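Local coordinates for protein endolysin (Clostridium phage phictp1, PDB 5A6S) that probably binds the clostridial cell wall as the C-terminal targeting domain of a phage endolysin, an enzyme that degrades the host wall, at residues 61-64 / 65-69; 46-49 / 50-53. The protein carries 1 engineered substitution. One frame throughout, in Å; residues are numbered along the deposited sequence.

Interaction 1. Residues 61-64 / 65-69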
# COMPACT_ATOMS: atom_id res chain seq x y z
N ALA B 61 -2.10 -8.86 12.65
CA ALA B 61 -0.80 -8.24 12.94
C ALA B 61 0.29 -9.29 13.12
O ALA B 61 0.06 -10.37 13.66
CB ALA B 61 -0.89 -7.34 14.14
N GLY B 62 1.47 -9.00 12.57
CA GLY B 62 2.65 -9.81 12.81
C GLY B 62 3.74 -8.92 13.42
O GLY B 62 3.59 -7.71 13.57
N SER B 63 4.91 -9.52 13.59
CA SER B 63 6.00 -8.79 14.25
C SER B 63 6.81 -7.92 13.29
O SER B 63 7.59 -7.07 13.77
CB SER B 63 6.91 -9.76 14.99
OG SER B 63 7.62 -10.47 14.05
N THR B 64 6.63 -8.06 11.96
CA THR B 64 7.21 -7.07 11.01
C THR B 64 6.15 -6.67 9.96
O THR B 64 5.09 -7.28 9.90
CB THR B 64 8.35 -7.65 10.16
OG1 THR B 64 7.82 -8.59 9.22
CG2 THR B 64 9.36 -8.39 11.01
N ARG B 65 6.45 -5.65 9.18
CA ARG B 65 5.47 -5.16 8.20
C ARG B 65 5.13 -6.29 7.24
O ARG B 65 3.98 -6.34 6.73
CB ARG B 65 6.01 -3.92 7.49
CG ARG B 65 7.24 -4.19 6.60
CD ARG B 65 7.87 -2.93 6.15
NE ARG B 65 8.29 -2.17 7.35
CZ ARG B 65 8.43 -0.86 7.41
NH1 ARG B 65 8.24 -0.07 6.35
NH2 ARG B 65 8.78 -0.30 8.58
N TYR B 66 6.12 -7.15 6.98
CA TYR B 66 6.01 -8.24 6.07
C TYR B 66 5.13 -9.36 6.59
O TYR B 66 4.29 -9.91 5.83
CB TYR B 66 7.36 -8.80 5.64
CG TYR B 66 8.33 -7.71 5.16
CD1 TYR B 66 8.14 -7.02 3.95
CD2 TYR B 66 9.41 -7.35 5.91
CE1 TYR B 66 9.01 -6.01 3.52
CE2 TYR B 66 10.26 -6.35 5.49
CZ TYR B 66 10.07 -5.71 4.29
OH TYR B 66 10.97 -4.78 3.93
N THR B 67 5.27 -9.69 7.87
CA THR B 67 4.44 -10.77 8.41
C THR B 67 3.00 -10.23 8.64
O THR B 67 2.08 -11.00 8.61
CB THR B 67 5.05 -11.41 9.70
OG1 THR B 67 5.27 -10.39 10.67
CG2 THR B 67 6.34 -12.08 9.45
N THR B 68 2.83 -8.94 8.91
CA THR B 68 1.50 -8.34 8.98
C THR B 68 0.82 -8.53 7.64
O THR B 68 -0.30 -8.98 7.56
CB THR B 68 1.58 -6.89 9.38
OG1 THR B 68 1.96 -6.80 10.80
CG2 THR B 68 0.29 -6.22 9.17
N MET B 69 1.56 -8.27 6.56
CA MET B 69 0.96 -8.43 5.23
C MET B 69 0.62 -9.87 4.98
O MET B 69 -0.45 -10.16 4.39
CB MET B 69 1.87 -7.88 4.15
CG MET B 69 1.19 -7.89 2.73
SD MET B 69 -0.09 -6.68 2.53
CE MET B 69 -1.50 -7.79 2.51
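T64 and T67 both turn their OG1 into the space between their own backbone N and carbonyl carbon, at chi1 71° and 56°, and from there each hydroxyl reaches the backbone NH of the other. This reciprocal pair is a capping box, with T64 as N-cap of the helix that begins at R65. T64 OG1 accepts from T67 N at 3.1 Å, and more weakly from Y66 N, so two amides of the first turn that have no earlier helical carbonyl to bond share one oxygen. In return T64 N points almost straight at T67 OG1, 3.0 Å away. T64 also starts the regular helical pattern: its carbonyl O accepts from T68 N at 3.0 Å.

T68 turns differently: its OG1 is anti to the carbonyl carbon, beside the backbone N (chi1 -72°), and tips back over the incoming loop, where G62 N donates to it at 2.9 Å in an almost straight bond. G62 CA, without a side chain, comes within 3.4 Å of T67 OG1. Three threonines thus hold the loop against the helix start through their hydroxyls, with backbone amides as donors in the firm bonds. R65 lays CG 3.7 Å above the centre of the Y66 ring, while its guanidinium reaches a salt bridge with D21 of the second subunit.

The turn links strand 58-60, at one border of the parallel sheet, to helix 65-77. R65, T68 and M69 pack on helix 11-23 of the same chain, and R65 and M69 also meet Y18 of the second subunit, which places the helix start beside a subunit interface.

Interaction 2. Residues 46-49 / 50-53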
# COMPACT_ATOMS: atom_id res chain seq x y z
N GLY B 46 -1.97 -4.41 11.86
CA GLY B 46 -0.68 -4.02 12.37
C GLY B 46 -0.73 -3.58 13.82
O GLY B 46 -1.73 -3.06 14.27
N GLY B 47 0.39 -3.75 14.51
CA GLY B 47 0.60 -3.13 15.83
C GLY B 47 -0.06 -3.91 16.92
O GLY B 47 -0.13 -5.14 16.85
N ASN B 48 -0.54 -3.22 17.96
CA ASN B 48 -1.10 -3.93 19.11
C ASN B 48 -2.46 -3.40 19.49
O ASN B 48 -2.80 -2.26 19.21
CB ASN B 48 -0.15 -3.92 20.36
CG ASN B 48 0.21 -2.54 20.78
OD1 ASN B 48 -0.47 -1.92 21.59
ND2 ASN B 48 1.22 -2.00 20.15
N LYS B 49 -3.25 -4.26 20.12
CA LYS B 49 -4.63 -3.93 20.40
C LYS B 49 -4.86 -2.67 21.15
O LYS B 49 -5.80 -1.98 20.86
CB LYS B 49 -5.41 -5.13 20.95
CG LYS B 49 -5.26 -5.46 22.41
CD LYS B 49 -6.09 -6.72 22.68
CE LYS B 49 -6.06 -7.20 24.13
NZ LYS B 49 -4.92 -6.68 24.93
N GLU B 50 -3.93 -2.28 22.02
CA GLU B 50 -4.09 -1.08 22.85
C GLU B 50 -3.97 0.20 22.05
O GLU B 50 -4.27 1.30 22.56
CB GLU B 50 -3.02 -1.04 23.96
CG GLU B 50 -3.14 -2.17 24.97
CD GLU B 50 -2.53 -3.45 24.47
OE1 GLU B 50 -1.74 -3.40 23.51
OE2 GLU B 50 -2.87 -4.51 25.01
N GLN B 51 -3.48 0.13 20.81
CA GLN B 51 -3.39 1.35 20.04
C GLN B 51 -4.73 1.73 19.43
O GLN B 51 -4.82 2.80 18.85
CB GLN B 51 -2.44 1.20 18.86
CG GLN B 51 -1.06 0.71 19.19
CD GLN B 51 -0.25 0.53 17.89
OE1 GLN B 51 -0.14 -0.56 17.37
NE2 GLN B 51 0.19 1.63 17.33
N TYR B 52 -5.72 0.83 19.51
CA TYR B 52 -6.96 0.95 18.75
C TYR B 52 -8.18 1.16 19.61
O TYR B 52 -8.14 0.89 20.77
CB TYR B 52 -7.16 -0.30 17.93
CG TYR B 52 -6.10 -0.46 16.88
CD1 TYR B 52 -6.09 0.35 15.74
CD2 TYR B 52 -5.10 -1.42 17.01
CE1 TYR B 52 -5.10 0.19 14.78
CE2 TYR B 52 -4.11 -1.56 16.05
CZ TYR B 52 -4.13 -0.75 14.93
OH TYR B 52 -3.19 -0.94 13.94
N THR B 53 -9.24 1.68 19.01
CA THR B 53 -10.55 1.75 19.62
C THR B 53 -10.96 0.50 20.43
O THR B 53 -10.66 -0.68 20.06
CB THR B 53 -11.65 2.13 18.56
OG1 THR B 53 -12.94 2.16 19.21
CG2 THR B 53 -11.75 1.05 17.42
O HOH W 1 -8.68 -2.40 21.12
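N48 to Y52 make a short 3-10 segment of two overlapping turns in the loop that leaves parallel strand 41-45 and eventually leads to strand 58-60. Two backbone bonds define it. Q51 N donates to N48 O at 3.0 Å and Y52 N to K49 O at 3.1 Å. One water lies within hydrogen-bonding distance of both K49 O and T53 O, bridging the start of the segment and the residues that leave it.

Among side-chain to backbone bonds, Q51 folds its amide back onto the start of the turn. Its chain runs extended beyond CG, and N48 N meets OE1 at 2.8 Å in the carbonyl plane, on a lone pair. The same oxygen lies 3.1 Å from G47 CA, which carries no side chain. G46 and G47 both have positive phi, with the backbone still extended, as the chain leaves the strand.

The charged pair is on the outside: E50 bends at chi2 (81°) and K49 NZ meets OE2 at 3.0 Å, arriving from above the carboxylate plane.

The aromatic contribution comes from Y52, a buried ring that also packs against A44 of strand 41-45. Q51 CB sits over one face, towards the rim. N48 O approaches CD2 to 3.3 Å, and at the far end of the ring Y52 OH donates to G46 O across 2.6 Å, tilted 35° from the carbonyl plane.

The two contacts come one after the other along the chain, flanking strand 58-60: interaction 2 follows strand 41-45, and interaction 1 opens helix 65-77. Their centres are about 13 Å apart, yet they touch, with A61 CB packed against G46 CA and T68 CG2 near G46 N. Interaction 1 is a surface contact with only T68 buried among its touching residues, built on threonine hydroxyls, and it borders the second subunit. Interaction 2 is partly buried through G46 and Y52 and draws on a wider chemistry: amide, phenol, ion pair and water. No other protein chain of the assembly touches it.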